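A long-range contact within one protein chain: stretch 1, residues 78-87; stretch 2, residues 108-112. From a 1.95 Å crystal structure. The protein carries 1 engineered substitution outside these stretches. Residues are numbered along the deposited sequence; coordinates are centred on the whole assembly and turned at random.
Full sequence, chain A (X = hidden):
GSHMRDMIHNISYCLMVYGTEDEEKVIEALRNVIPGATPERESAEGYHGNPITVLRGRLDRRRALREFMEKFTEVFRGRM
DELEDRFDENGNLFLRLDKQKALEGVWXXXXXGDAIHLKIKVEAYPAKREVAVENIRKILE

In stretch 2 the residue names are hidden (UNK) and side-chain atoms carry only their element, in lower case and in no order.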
ATOM      1  N   GLY A  78      16.861  -2.535   4.935  1.00 55.79           N
ATOM      2  CA  GLY A  78      17.505  -3.853   4.971  1.00 59.87           C
ATOM      3  C   GLY A  78      16.592  -5.043   4.720  1.00 57.79           C
ATOM      4  O   GLY A  78      16.960  -6.181   4.995  1.00 61.34           O
ATOM      5  N   ARG A  79      15.399  -4.787   4.196  1.00 52.65           N
ATOM      6  CA  ARG A  79      14.455  -5.853   3.929  1.00 51.61           C
ATOM      7  C   ARG A  79      14.090  -5.868   2.447  1.00 50.78           C
ATOM      8  O   ARG A  79      12.955  -6.202   2.066  1.00 47.28           O
ATOM      9  CB  ARG A  79      13.209  -5.676   4.811  1.00 47.87           C
ATOM     10  CG  ARG A  79      13.445  -6.000   6.276  1.00 52.79           C
ATOM     11  CD  ARG A  79      12.254  -5.654   7.130  1.00 51.47           C
ATOM     12  NE  ARG A  79      11.099  -6.499   6.817  1.00 53.08           N
ATOM     13  CZ  ARG A  79       9.910  -6.407   7.409  1.00 57.36           C
ATOM     14  NH1 ARG A  79       9.692  -5.498   8.349  1.00 55.63           N
ATOM     15  NH2 ARG A  79       8.932  -7.230   7.060  1.00 52.99           N
ATOM     16  N   MET A  80      15.050  -5.504   1.601  1.00 53.28           N
ATOM     17  CA  MET A  80      14.756  -5.336   0.176  1.00 54.99           C
ATOM     18  C   MET A  80      14.389  -6.674  -0.467  1.00 57.20           C
ATOM     19  O   MET A  80      13.503  -6.736  -1.320  1.00 57.16           O
ATOM     20  CB  MET A  80      15.915  -4.649  -0.560  1.00 57.03           C
ATOM     21  CG  MET A  80      15.659  -4.378  -2.043  1.00 57.75           C
ATOM     22  SD  MET A  80      14.252  -3.291  -2.403  1.00 53.60           S
ATOM     23  CE  MET A  80      14.113  -3.532  -4.173  1.00 50.80           C
ATOM     24  N   ASP A  81      15.039  -7.742  -0.018  1.00 61.58           N
ATOM     25  CA  ASP A  81      14.793  -9.081  -0.548  1.00 64.98           C
ATOM     26  C   ASP A  81      13.331  -9.547  -0.366  1.00 62.19           C
ATOM     27  O   ASP A  81      12.879 -10.446  -1.073  1.00 63.90           O
ATOM     28  CB  ASP A  81      15.775 -10.076   0.066  1.00 70.64           C
ATOM     29  CG  ASP A  81      15.525 -10.309   1.544  1.00 72.51           C
ATOM     30  OD1 ASP A  81      15.029  -9.393   2.239  1.00 67.58           O
ATOM     31  OD2 ASP A  81      15.829 -11.423   2.009  1.00 78.91           O
ATOM     32  N   GLU A  82      12.602  -8.920   0.558  1.00 56.45           N
ATOM     33  CA  GLU A  82      11.177  -9.195   0.754  1.00 55.58           C
ATOM     34  C   GLU A  82      10.288  -8.442  -0.242  1.00 52.73           C
ATOM     35  O   GLU A  82       9.086  -8.702  -0.328  1.00 52.37           O
ATOM     36  CB  GLU A  82      10.739  -8.831   2.178  1.00 53.43           C
ATOM     37  CG  GLU A  82      11.288  -9.741   3.271  1.00 60.12           C
ATOM     38  CD  GLU A  82      10.800  -9.336   4.649  1.00 63.70           C
ATOM     39  OE1 GLU A  82       9.567  -9.363   4.883  1.00 62.01           O
ATOM     40  OE2 GLU A  82      11.652  -8.989   5.498  1.00 64.26           O
ATOM     41  N   LEU A  83      10.868  -7.504  -0.984  1.00 51.96           N
ATOM     42  CA  LEU A  83      10.078  -6.637  -1.863  1.00 47.84           C
ATOM     43  C   LEU A  83      10.412  -6.840  -3.331  1.00 49.30           C
ATOM     44  O   LEU A  83       9.593  -6.549  -4.199  1.00 46.65           O
ATOM     45  CB  LEU A  83      10.279  -5.161  -1.486  1.00 45.15           C
ATOM     46  CG  LEU A  83       9.898  -4.694  -0.074  1.00 46.51           C
ATOM     47  CD1 LEU A  83      10.184  -3.216   0.066  1.00 49.32           C
ATOM     48  CD2 LEU A  83       8.418  -4.981   0.268  1.00 37.43           C
ATOM     49  N   GLU A  84      11.620  -7.347  -3.586  1.00 53.09           N
ATOM     50  CA  GLU A  84      12.209  -7.436  -4.924  1.00 56.12           C
ATOM     51  C   GLU A  84      11.315  -8.085  -5.974  1.00 56.55           C
ATOM     52  O   GLU A  84      11.350  -7.705  -7.146  1.00 58.07           O
ATOM     53  CB  GLU A  84      13.547  -8.184  -4.856  1.00 61.56           C
ATOM     54  CG  GLU A  84      14.660  -7.382  -4.190  1.00 67.15           C
ATOM     55  CD  GLU A  84      15.996  -8.114  -4.133  1.00 82.22           C
ATOM     56  OE1 GLU A  84      16.038  -9.294  -3.705  1.00 84.66           O
ATOM     57  OE2 GLU A  84      17.011  -7.485  -4.506  1.00 84.57           O
ATOM     58  N   ASP A  85      10.524  -9.068  -5.554  1.00 56.56           N
ATOM     59  CA  ASP A  85       9.682  -9.824  -6.480  1.00 57.46           C
ATOM     60  C   ASP A  85       8.270  -9.242  -6.579  1.00 51.48           C
ATOM     61  O   ASP A  85       7.448  -9.719  -7.355  1.00 51.56           O
ATOM     62  CB  ASP A  85       9.644 -11.302  -6.079  1.00 61.82           C
ATOM     63  CG  ASP A  85       9.461 -11.490  -4.588  1.00 64.64           C
ATOM     64  OD1 ASP A  85       8.383 -11.123  -4.070  1.00 67.38           O
ATOM     65  OD2 ASP A  85      10.401 -12.005  -3.940  1.00 79.60           O
ATOM     66  N   ARG A  86       8.002  -8.200  -5.801  1.00 46.20           N
ATOM     67  CA  ARG A  86       6.677  -7.585  -5.782  1.00 42.94           C
ATOM     68  C   ARG A  86       6.538  -6.417  -6.769  1.00 41.25           C
ATOM     69  O   ARG A  86       5.489  -5.778  -6.824  1.00 39.85           O
ATOM     70  CB  ARG A  86       6.324  -7.123  -4.369  1.00 39.43           C
ATOM     71  CG  ARG A  86       6.358  -8.210  -3.307  1.00 45.49           C
ATOM     72  CD  ARG A  86       6.033  -7.603  -1.951  1.00 48.22           C
ATOM     73  NE  ARG A  86       6.602  -8.368  -0.849  1.00 56.30           N
ATOM     74  CZ  ARG A  86       5.899  -8.985   0.098  1.00 53.23           C
ATOM     75  NH1 ARG A  86       4.577  -8.932   0.100  1.00 48.89           N
ATOM     76  NH2 ARG A  86       6.532  -9.656   1.051  1.00 55.01           N
ATOM     77  N   PHE A  87       7.582  -6.146  -7.548  1.00 42.40           N
ATOM     78  CA  PHE A  87       7.554  -5.087  -8.570  1.00 42.84           C
ATOM     79  C   PHE A  87       6.991  -5.638  -9.878  1.00 45.94           C
ATOM     80  O   PHE A  87       7.292  -6.777 -10.232  1.00 48.56           O
ATOM     81  CB  PHE A  87       8.978  -4.581  -8.853  1.00 44.09           C
ATOM     82  CG  PHE A  87       9.573  -3.756  -7.746  1.00 39.74           C
ATOM     83  CD1 PHE A  87       9.560  -2.364  -7.816  1.00 40.00           C
ATOM     84  CD2 PHE A  87      10.164  -4.369  -6.638  1.00 42.75           C
ATOM     85  CE1 PHE A  87      10.122  -1.591  -6.800  1.00 37.39           C
ATOM     86  CE2 PHE A  87      10.724  -3.607  -5.607  1.00 44.50           C
ATOM     87  CZ  PHE A  87      10.704  -2.210  -5.687  1.00 39.40           C
ATOM     88  N   UNK A 108       2.764  -5.370   8.283  1.00 33.47           N
ATOM     89  CA  UNK A 108       3.164  -6.758   8.082  1.00 36.12           C
ATOM     90  C   UNK A 108       2.865  -7.133   6.633  1.00 35.90           C
ATOM     91  O   UNK A 108       1.705  -7.255   6.255  1.00 35.47           O
ATOM     92  o   UNK A 108       4.642  -9.063  10.525  1.00 59.39           O
ATOM     93  c   UNK A 108       2.424  -7.669   9.071  1.00 36.28           C
ATOM     94  c   UNK A 108       2.795  -9.176   9.016  1.00 41.95           C
ATOM     95  c   UNK A 108       4.242  -9.454   9.409  1.00 58.09           C
ATOM     96  o   UNK A 108       4.970 -10.070   8.600  1.00 58.81           O
ATOM     97  N   UNK A 109       3.922  -7.328   5.821  1.00 38.11           N
ATOM     98  CA  UNK A 109       3.706  -7.727   4.433  1.00 37.81           C
ATOM     99  C   UNK A 109       3.093  -9.124   4.379  1.00 39.04           C
ATOM    100  O   UNK A 109       3.473 -10.014   5.146  1.00 39.35           O
ATOM    101  c   UNK A 109       5.119  -7.724   3.831  1.00 39.70           C
ATOM    102  c   UNK A 109       5.349  -7.282   6.194  1.00 40.84           C
ATOM    103  c   UNK A 109       6.049  -7.876   5.008  1.00 43.27           C
ATOM    104  N   UNK A 110       2.109  -9.297   3.508  1.00 38.71           N
ATOM    105  CA  UNK A 110       1.506 -10.606   3.295  1.00 42.21           C
ATOM    106  C   UNK A 110       1.401 -10.872   1.800  1.00 44.87           C
ATOM    107  O   UNK A 110       1.548  -9.952   0.985  1.00 43.23           O
ATOM    108  c   UNK A 110       0.219 -10.729   5.495  1.00 37.22           C
ATOM    109  c   UNK A 110      -0.822  -9.630   3.471  1.00 37.38           C
ATOM    110  c   UNK A 110       0.109 -10.729   3.961  1.00 42.38           C
ATOM    111  N   UNK A 111       1.137 -12.124   1.446  1.00 49.33           N
ATOM    112  CA  UNK A 111       1.051 -12.517   0.045  1.00 55.62           C
ATOM    113  C   UNK A 111      -0.396 -12.703  -0.407  1.00 56.48           C
ATOM    114  O   UNK A 111      -0.756 -12.383  -1.544  1.00 57.96           O
ATOM    115  c   UNK A 111       1.864 -13.794  -0.201  1.00 58.84           C
ATOM    116  n   UNK A 111       7.582 -12.091  -1.479  1.00 72.30           N
ATOM    117  n   UNK A 111       5.854 -11.850  -2.971  1.00 71.48           N
ATOM    118  c   UNK A 111       6.288 -12.187  -1.761  1.00 73.54           C
ATOM    119  c   UNK A 111       3.999 -12.754  -1.025  1.00 67.15           C
ATOM    120  n   UNK A 111       5.439 -12.617  -0.830  1.00 69.65           N
ATOM    121  c   UNK A 111       3.354 -13.621   0.044  1.00 65.67           C
ATOM    122  N   UNK A 112      -1.212 -13.240   0.488  1.00 57.75           N
ATOM    123  CA  UNK A 112      -2.616 -13.468   0.211  1.00 59.44           C
ATOM    124  C   UNK A 112      -3.390 -13.182   1.491  1.00 57.59           C
ATOM    125  O   UNK A 112      -2.801 -12.973   2.564  1.00 56.87           O
ATOM    126  n   UNK A 112      -2.299 -14.663  -2.693  1.00 75.60           N
ATOM    127  c   UNK A 112      -2.157 -15.328  -1.492  1.00 69.85           C
ATOM    128  c   UNK A 112      -1.307 -16.357  -1.733  1.00 79.76           C
ATOM    129  n   UNK A 112      -0.943 -16.284  -3.057  1.00 82.99           N
ATOM    130  c   UNK A 112      -1.554 -15.251  -3.614  1.00 80.61           C
ATOM    131  c   UNK A 112      -2.879 -14.920  -0.239  1.00 64.03           C
TER

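Position 108 carries five side-chain atoms: a run of three carbons, the third holding two oxygens. Its CA-to-CB bond points away from stretch 1, and although the end of the chain comes nearer, it makes no contact. That unbranched chain ending in a carboxylate is glutamate, Glu108. A charged chain suits a place that is partly open to solvent.

Position 109 has three side-chain carbons, and the last closes a ring onto the backbone nitrogen. The CA-to-CB bond points toward stretch 1, and the ring meets three long polar side chains: one ring carbon lies against Arg79 and Glu82, another against Arg86. Only proline closes such a ring, so the residue is Pro109. Pro109 CG lies 3.6 Å from Arg79 NH2 and 3.8 Å from Glu82 OE1, while Pro109 CB is 3.7 Å from Arg86 NH2. These are packing contacts. The compact, rigid ring offers a nonpolar surface to the Arg79-Glu82 pair, joined in a salt bridge with Arg79 NE donating to Glu82 OE2 at 2.9 Å, and to Arg86.

At position 110 one carbon carries two more, a beta-branched hydrocarbon with no polar atom. The CA-to-CB bond points away, so the link to stretch 1 comes from the backbone, whose oxygen meets Arg86. The residue is Val110. Arg86 NH1 donates a weak hydrogen bond of 3.3 Å to Val110 O. The branched side chain is compatible with the extended backbone here.

Position 111 shows three carbons, a nitrogen, and then a carbon bearing two further nitrogens. The chain leaves the backbone sideways, but its length brings the charged end to stretch 1, where both terminal nitrogens reach the carboxylate of Asp85. The end group is the guanidinium of arginine, Arg111. Arg111 NH1 and Arg111 NH2 each donate to Asp85 OD1 at 2.9 Å, within a salt bridge, so one carboxylate oxygen receives both bonds near the plane of the guanidinium. That leaves the faces free, and the guanidinium of Arg86 lies flat over one face of the Arg111 guanidinium, centres 3.7 Å apart and planes at 19°.

Position 112 has one carbon leading to a five-membered ring of three carbons and two nitrogens, exposed and out of reach of stretch 1. This imidazole is His112, a polar ring well tolerated there.

The contact is small, burying 311 Å² in all, and Arg86 ties it together. Arg86 NE donates to Glu82 O at 2.6 Å, which steadies the guanidinium within stretch 1 as it packs on Pro109, reaches Val110 O and stacks on Arg111. The like charges of the stacked pair would repel, but the carboxylate of Asp85 offsets the charge of Arg111 at its edge.

Stretch 2 (108-112) EPVRH
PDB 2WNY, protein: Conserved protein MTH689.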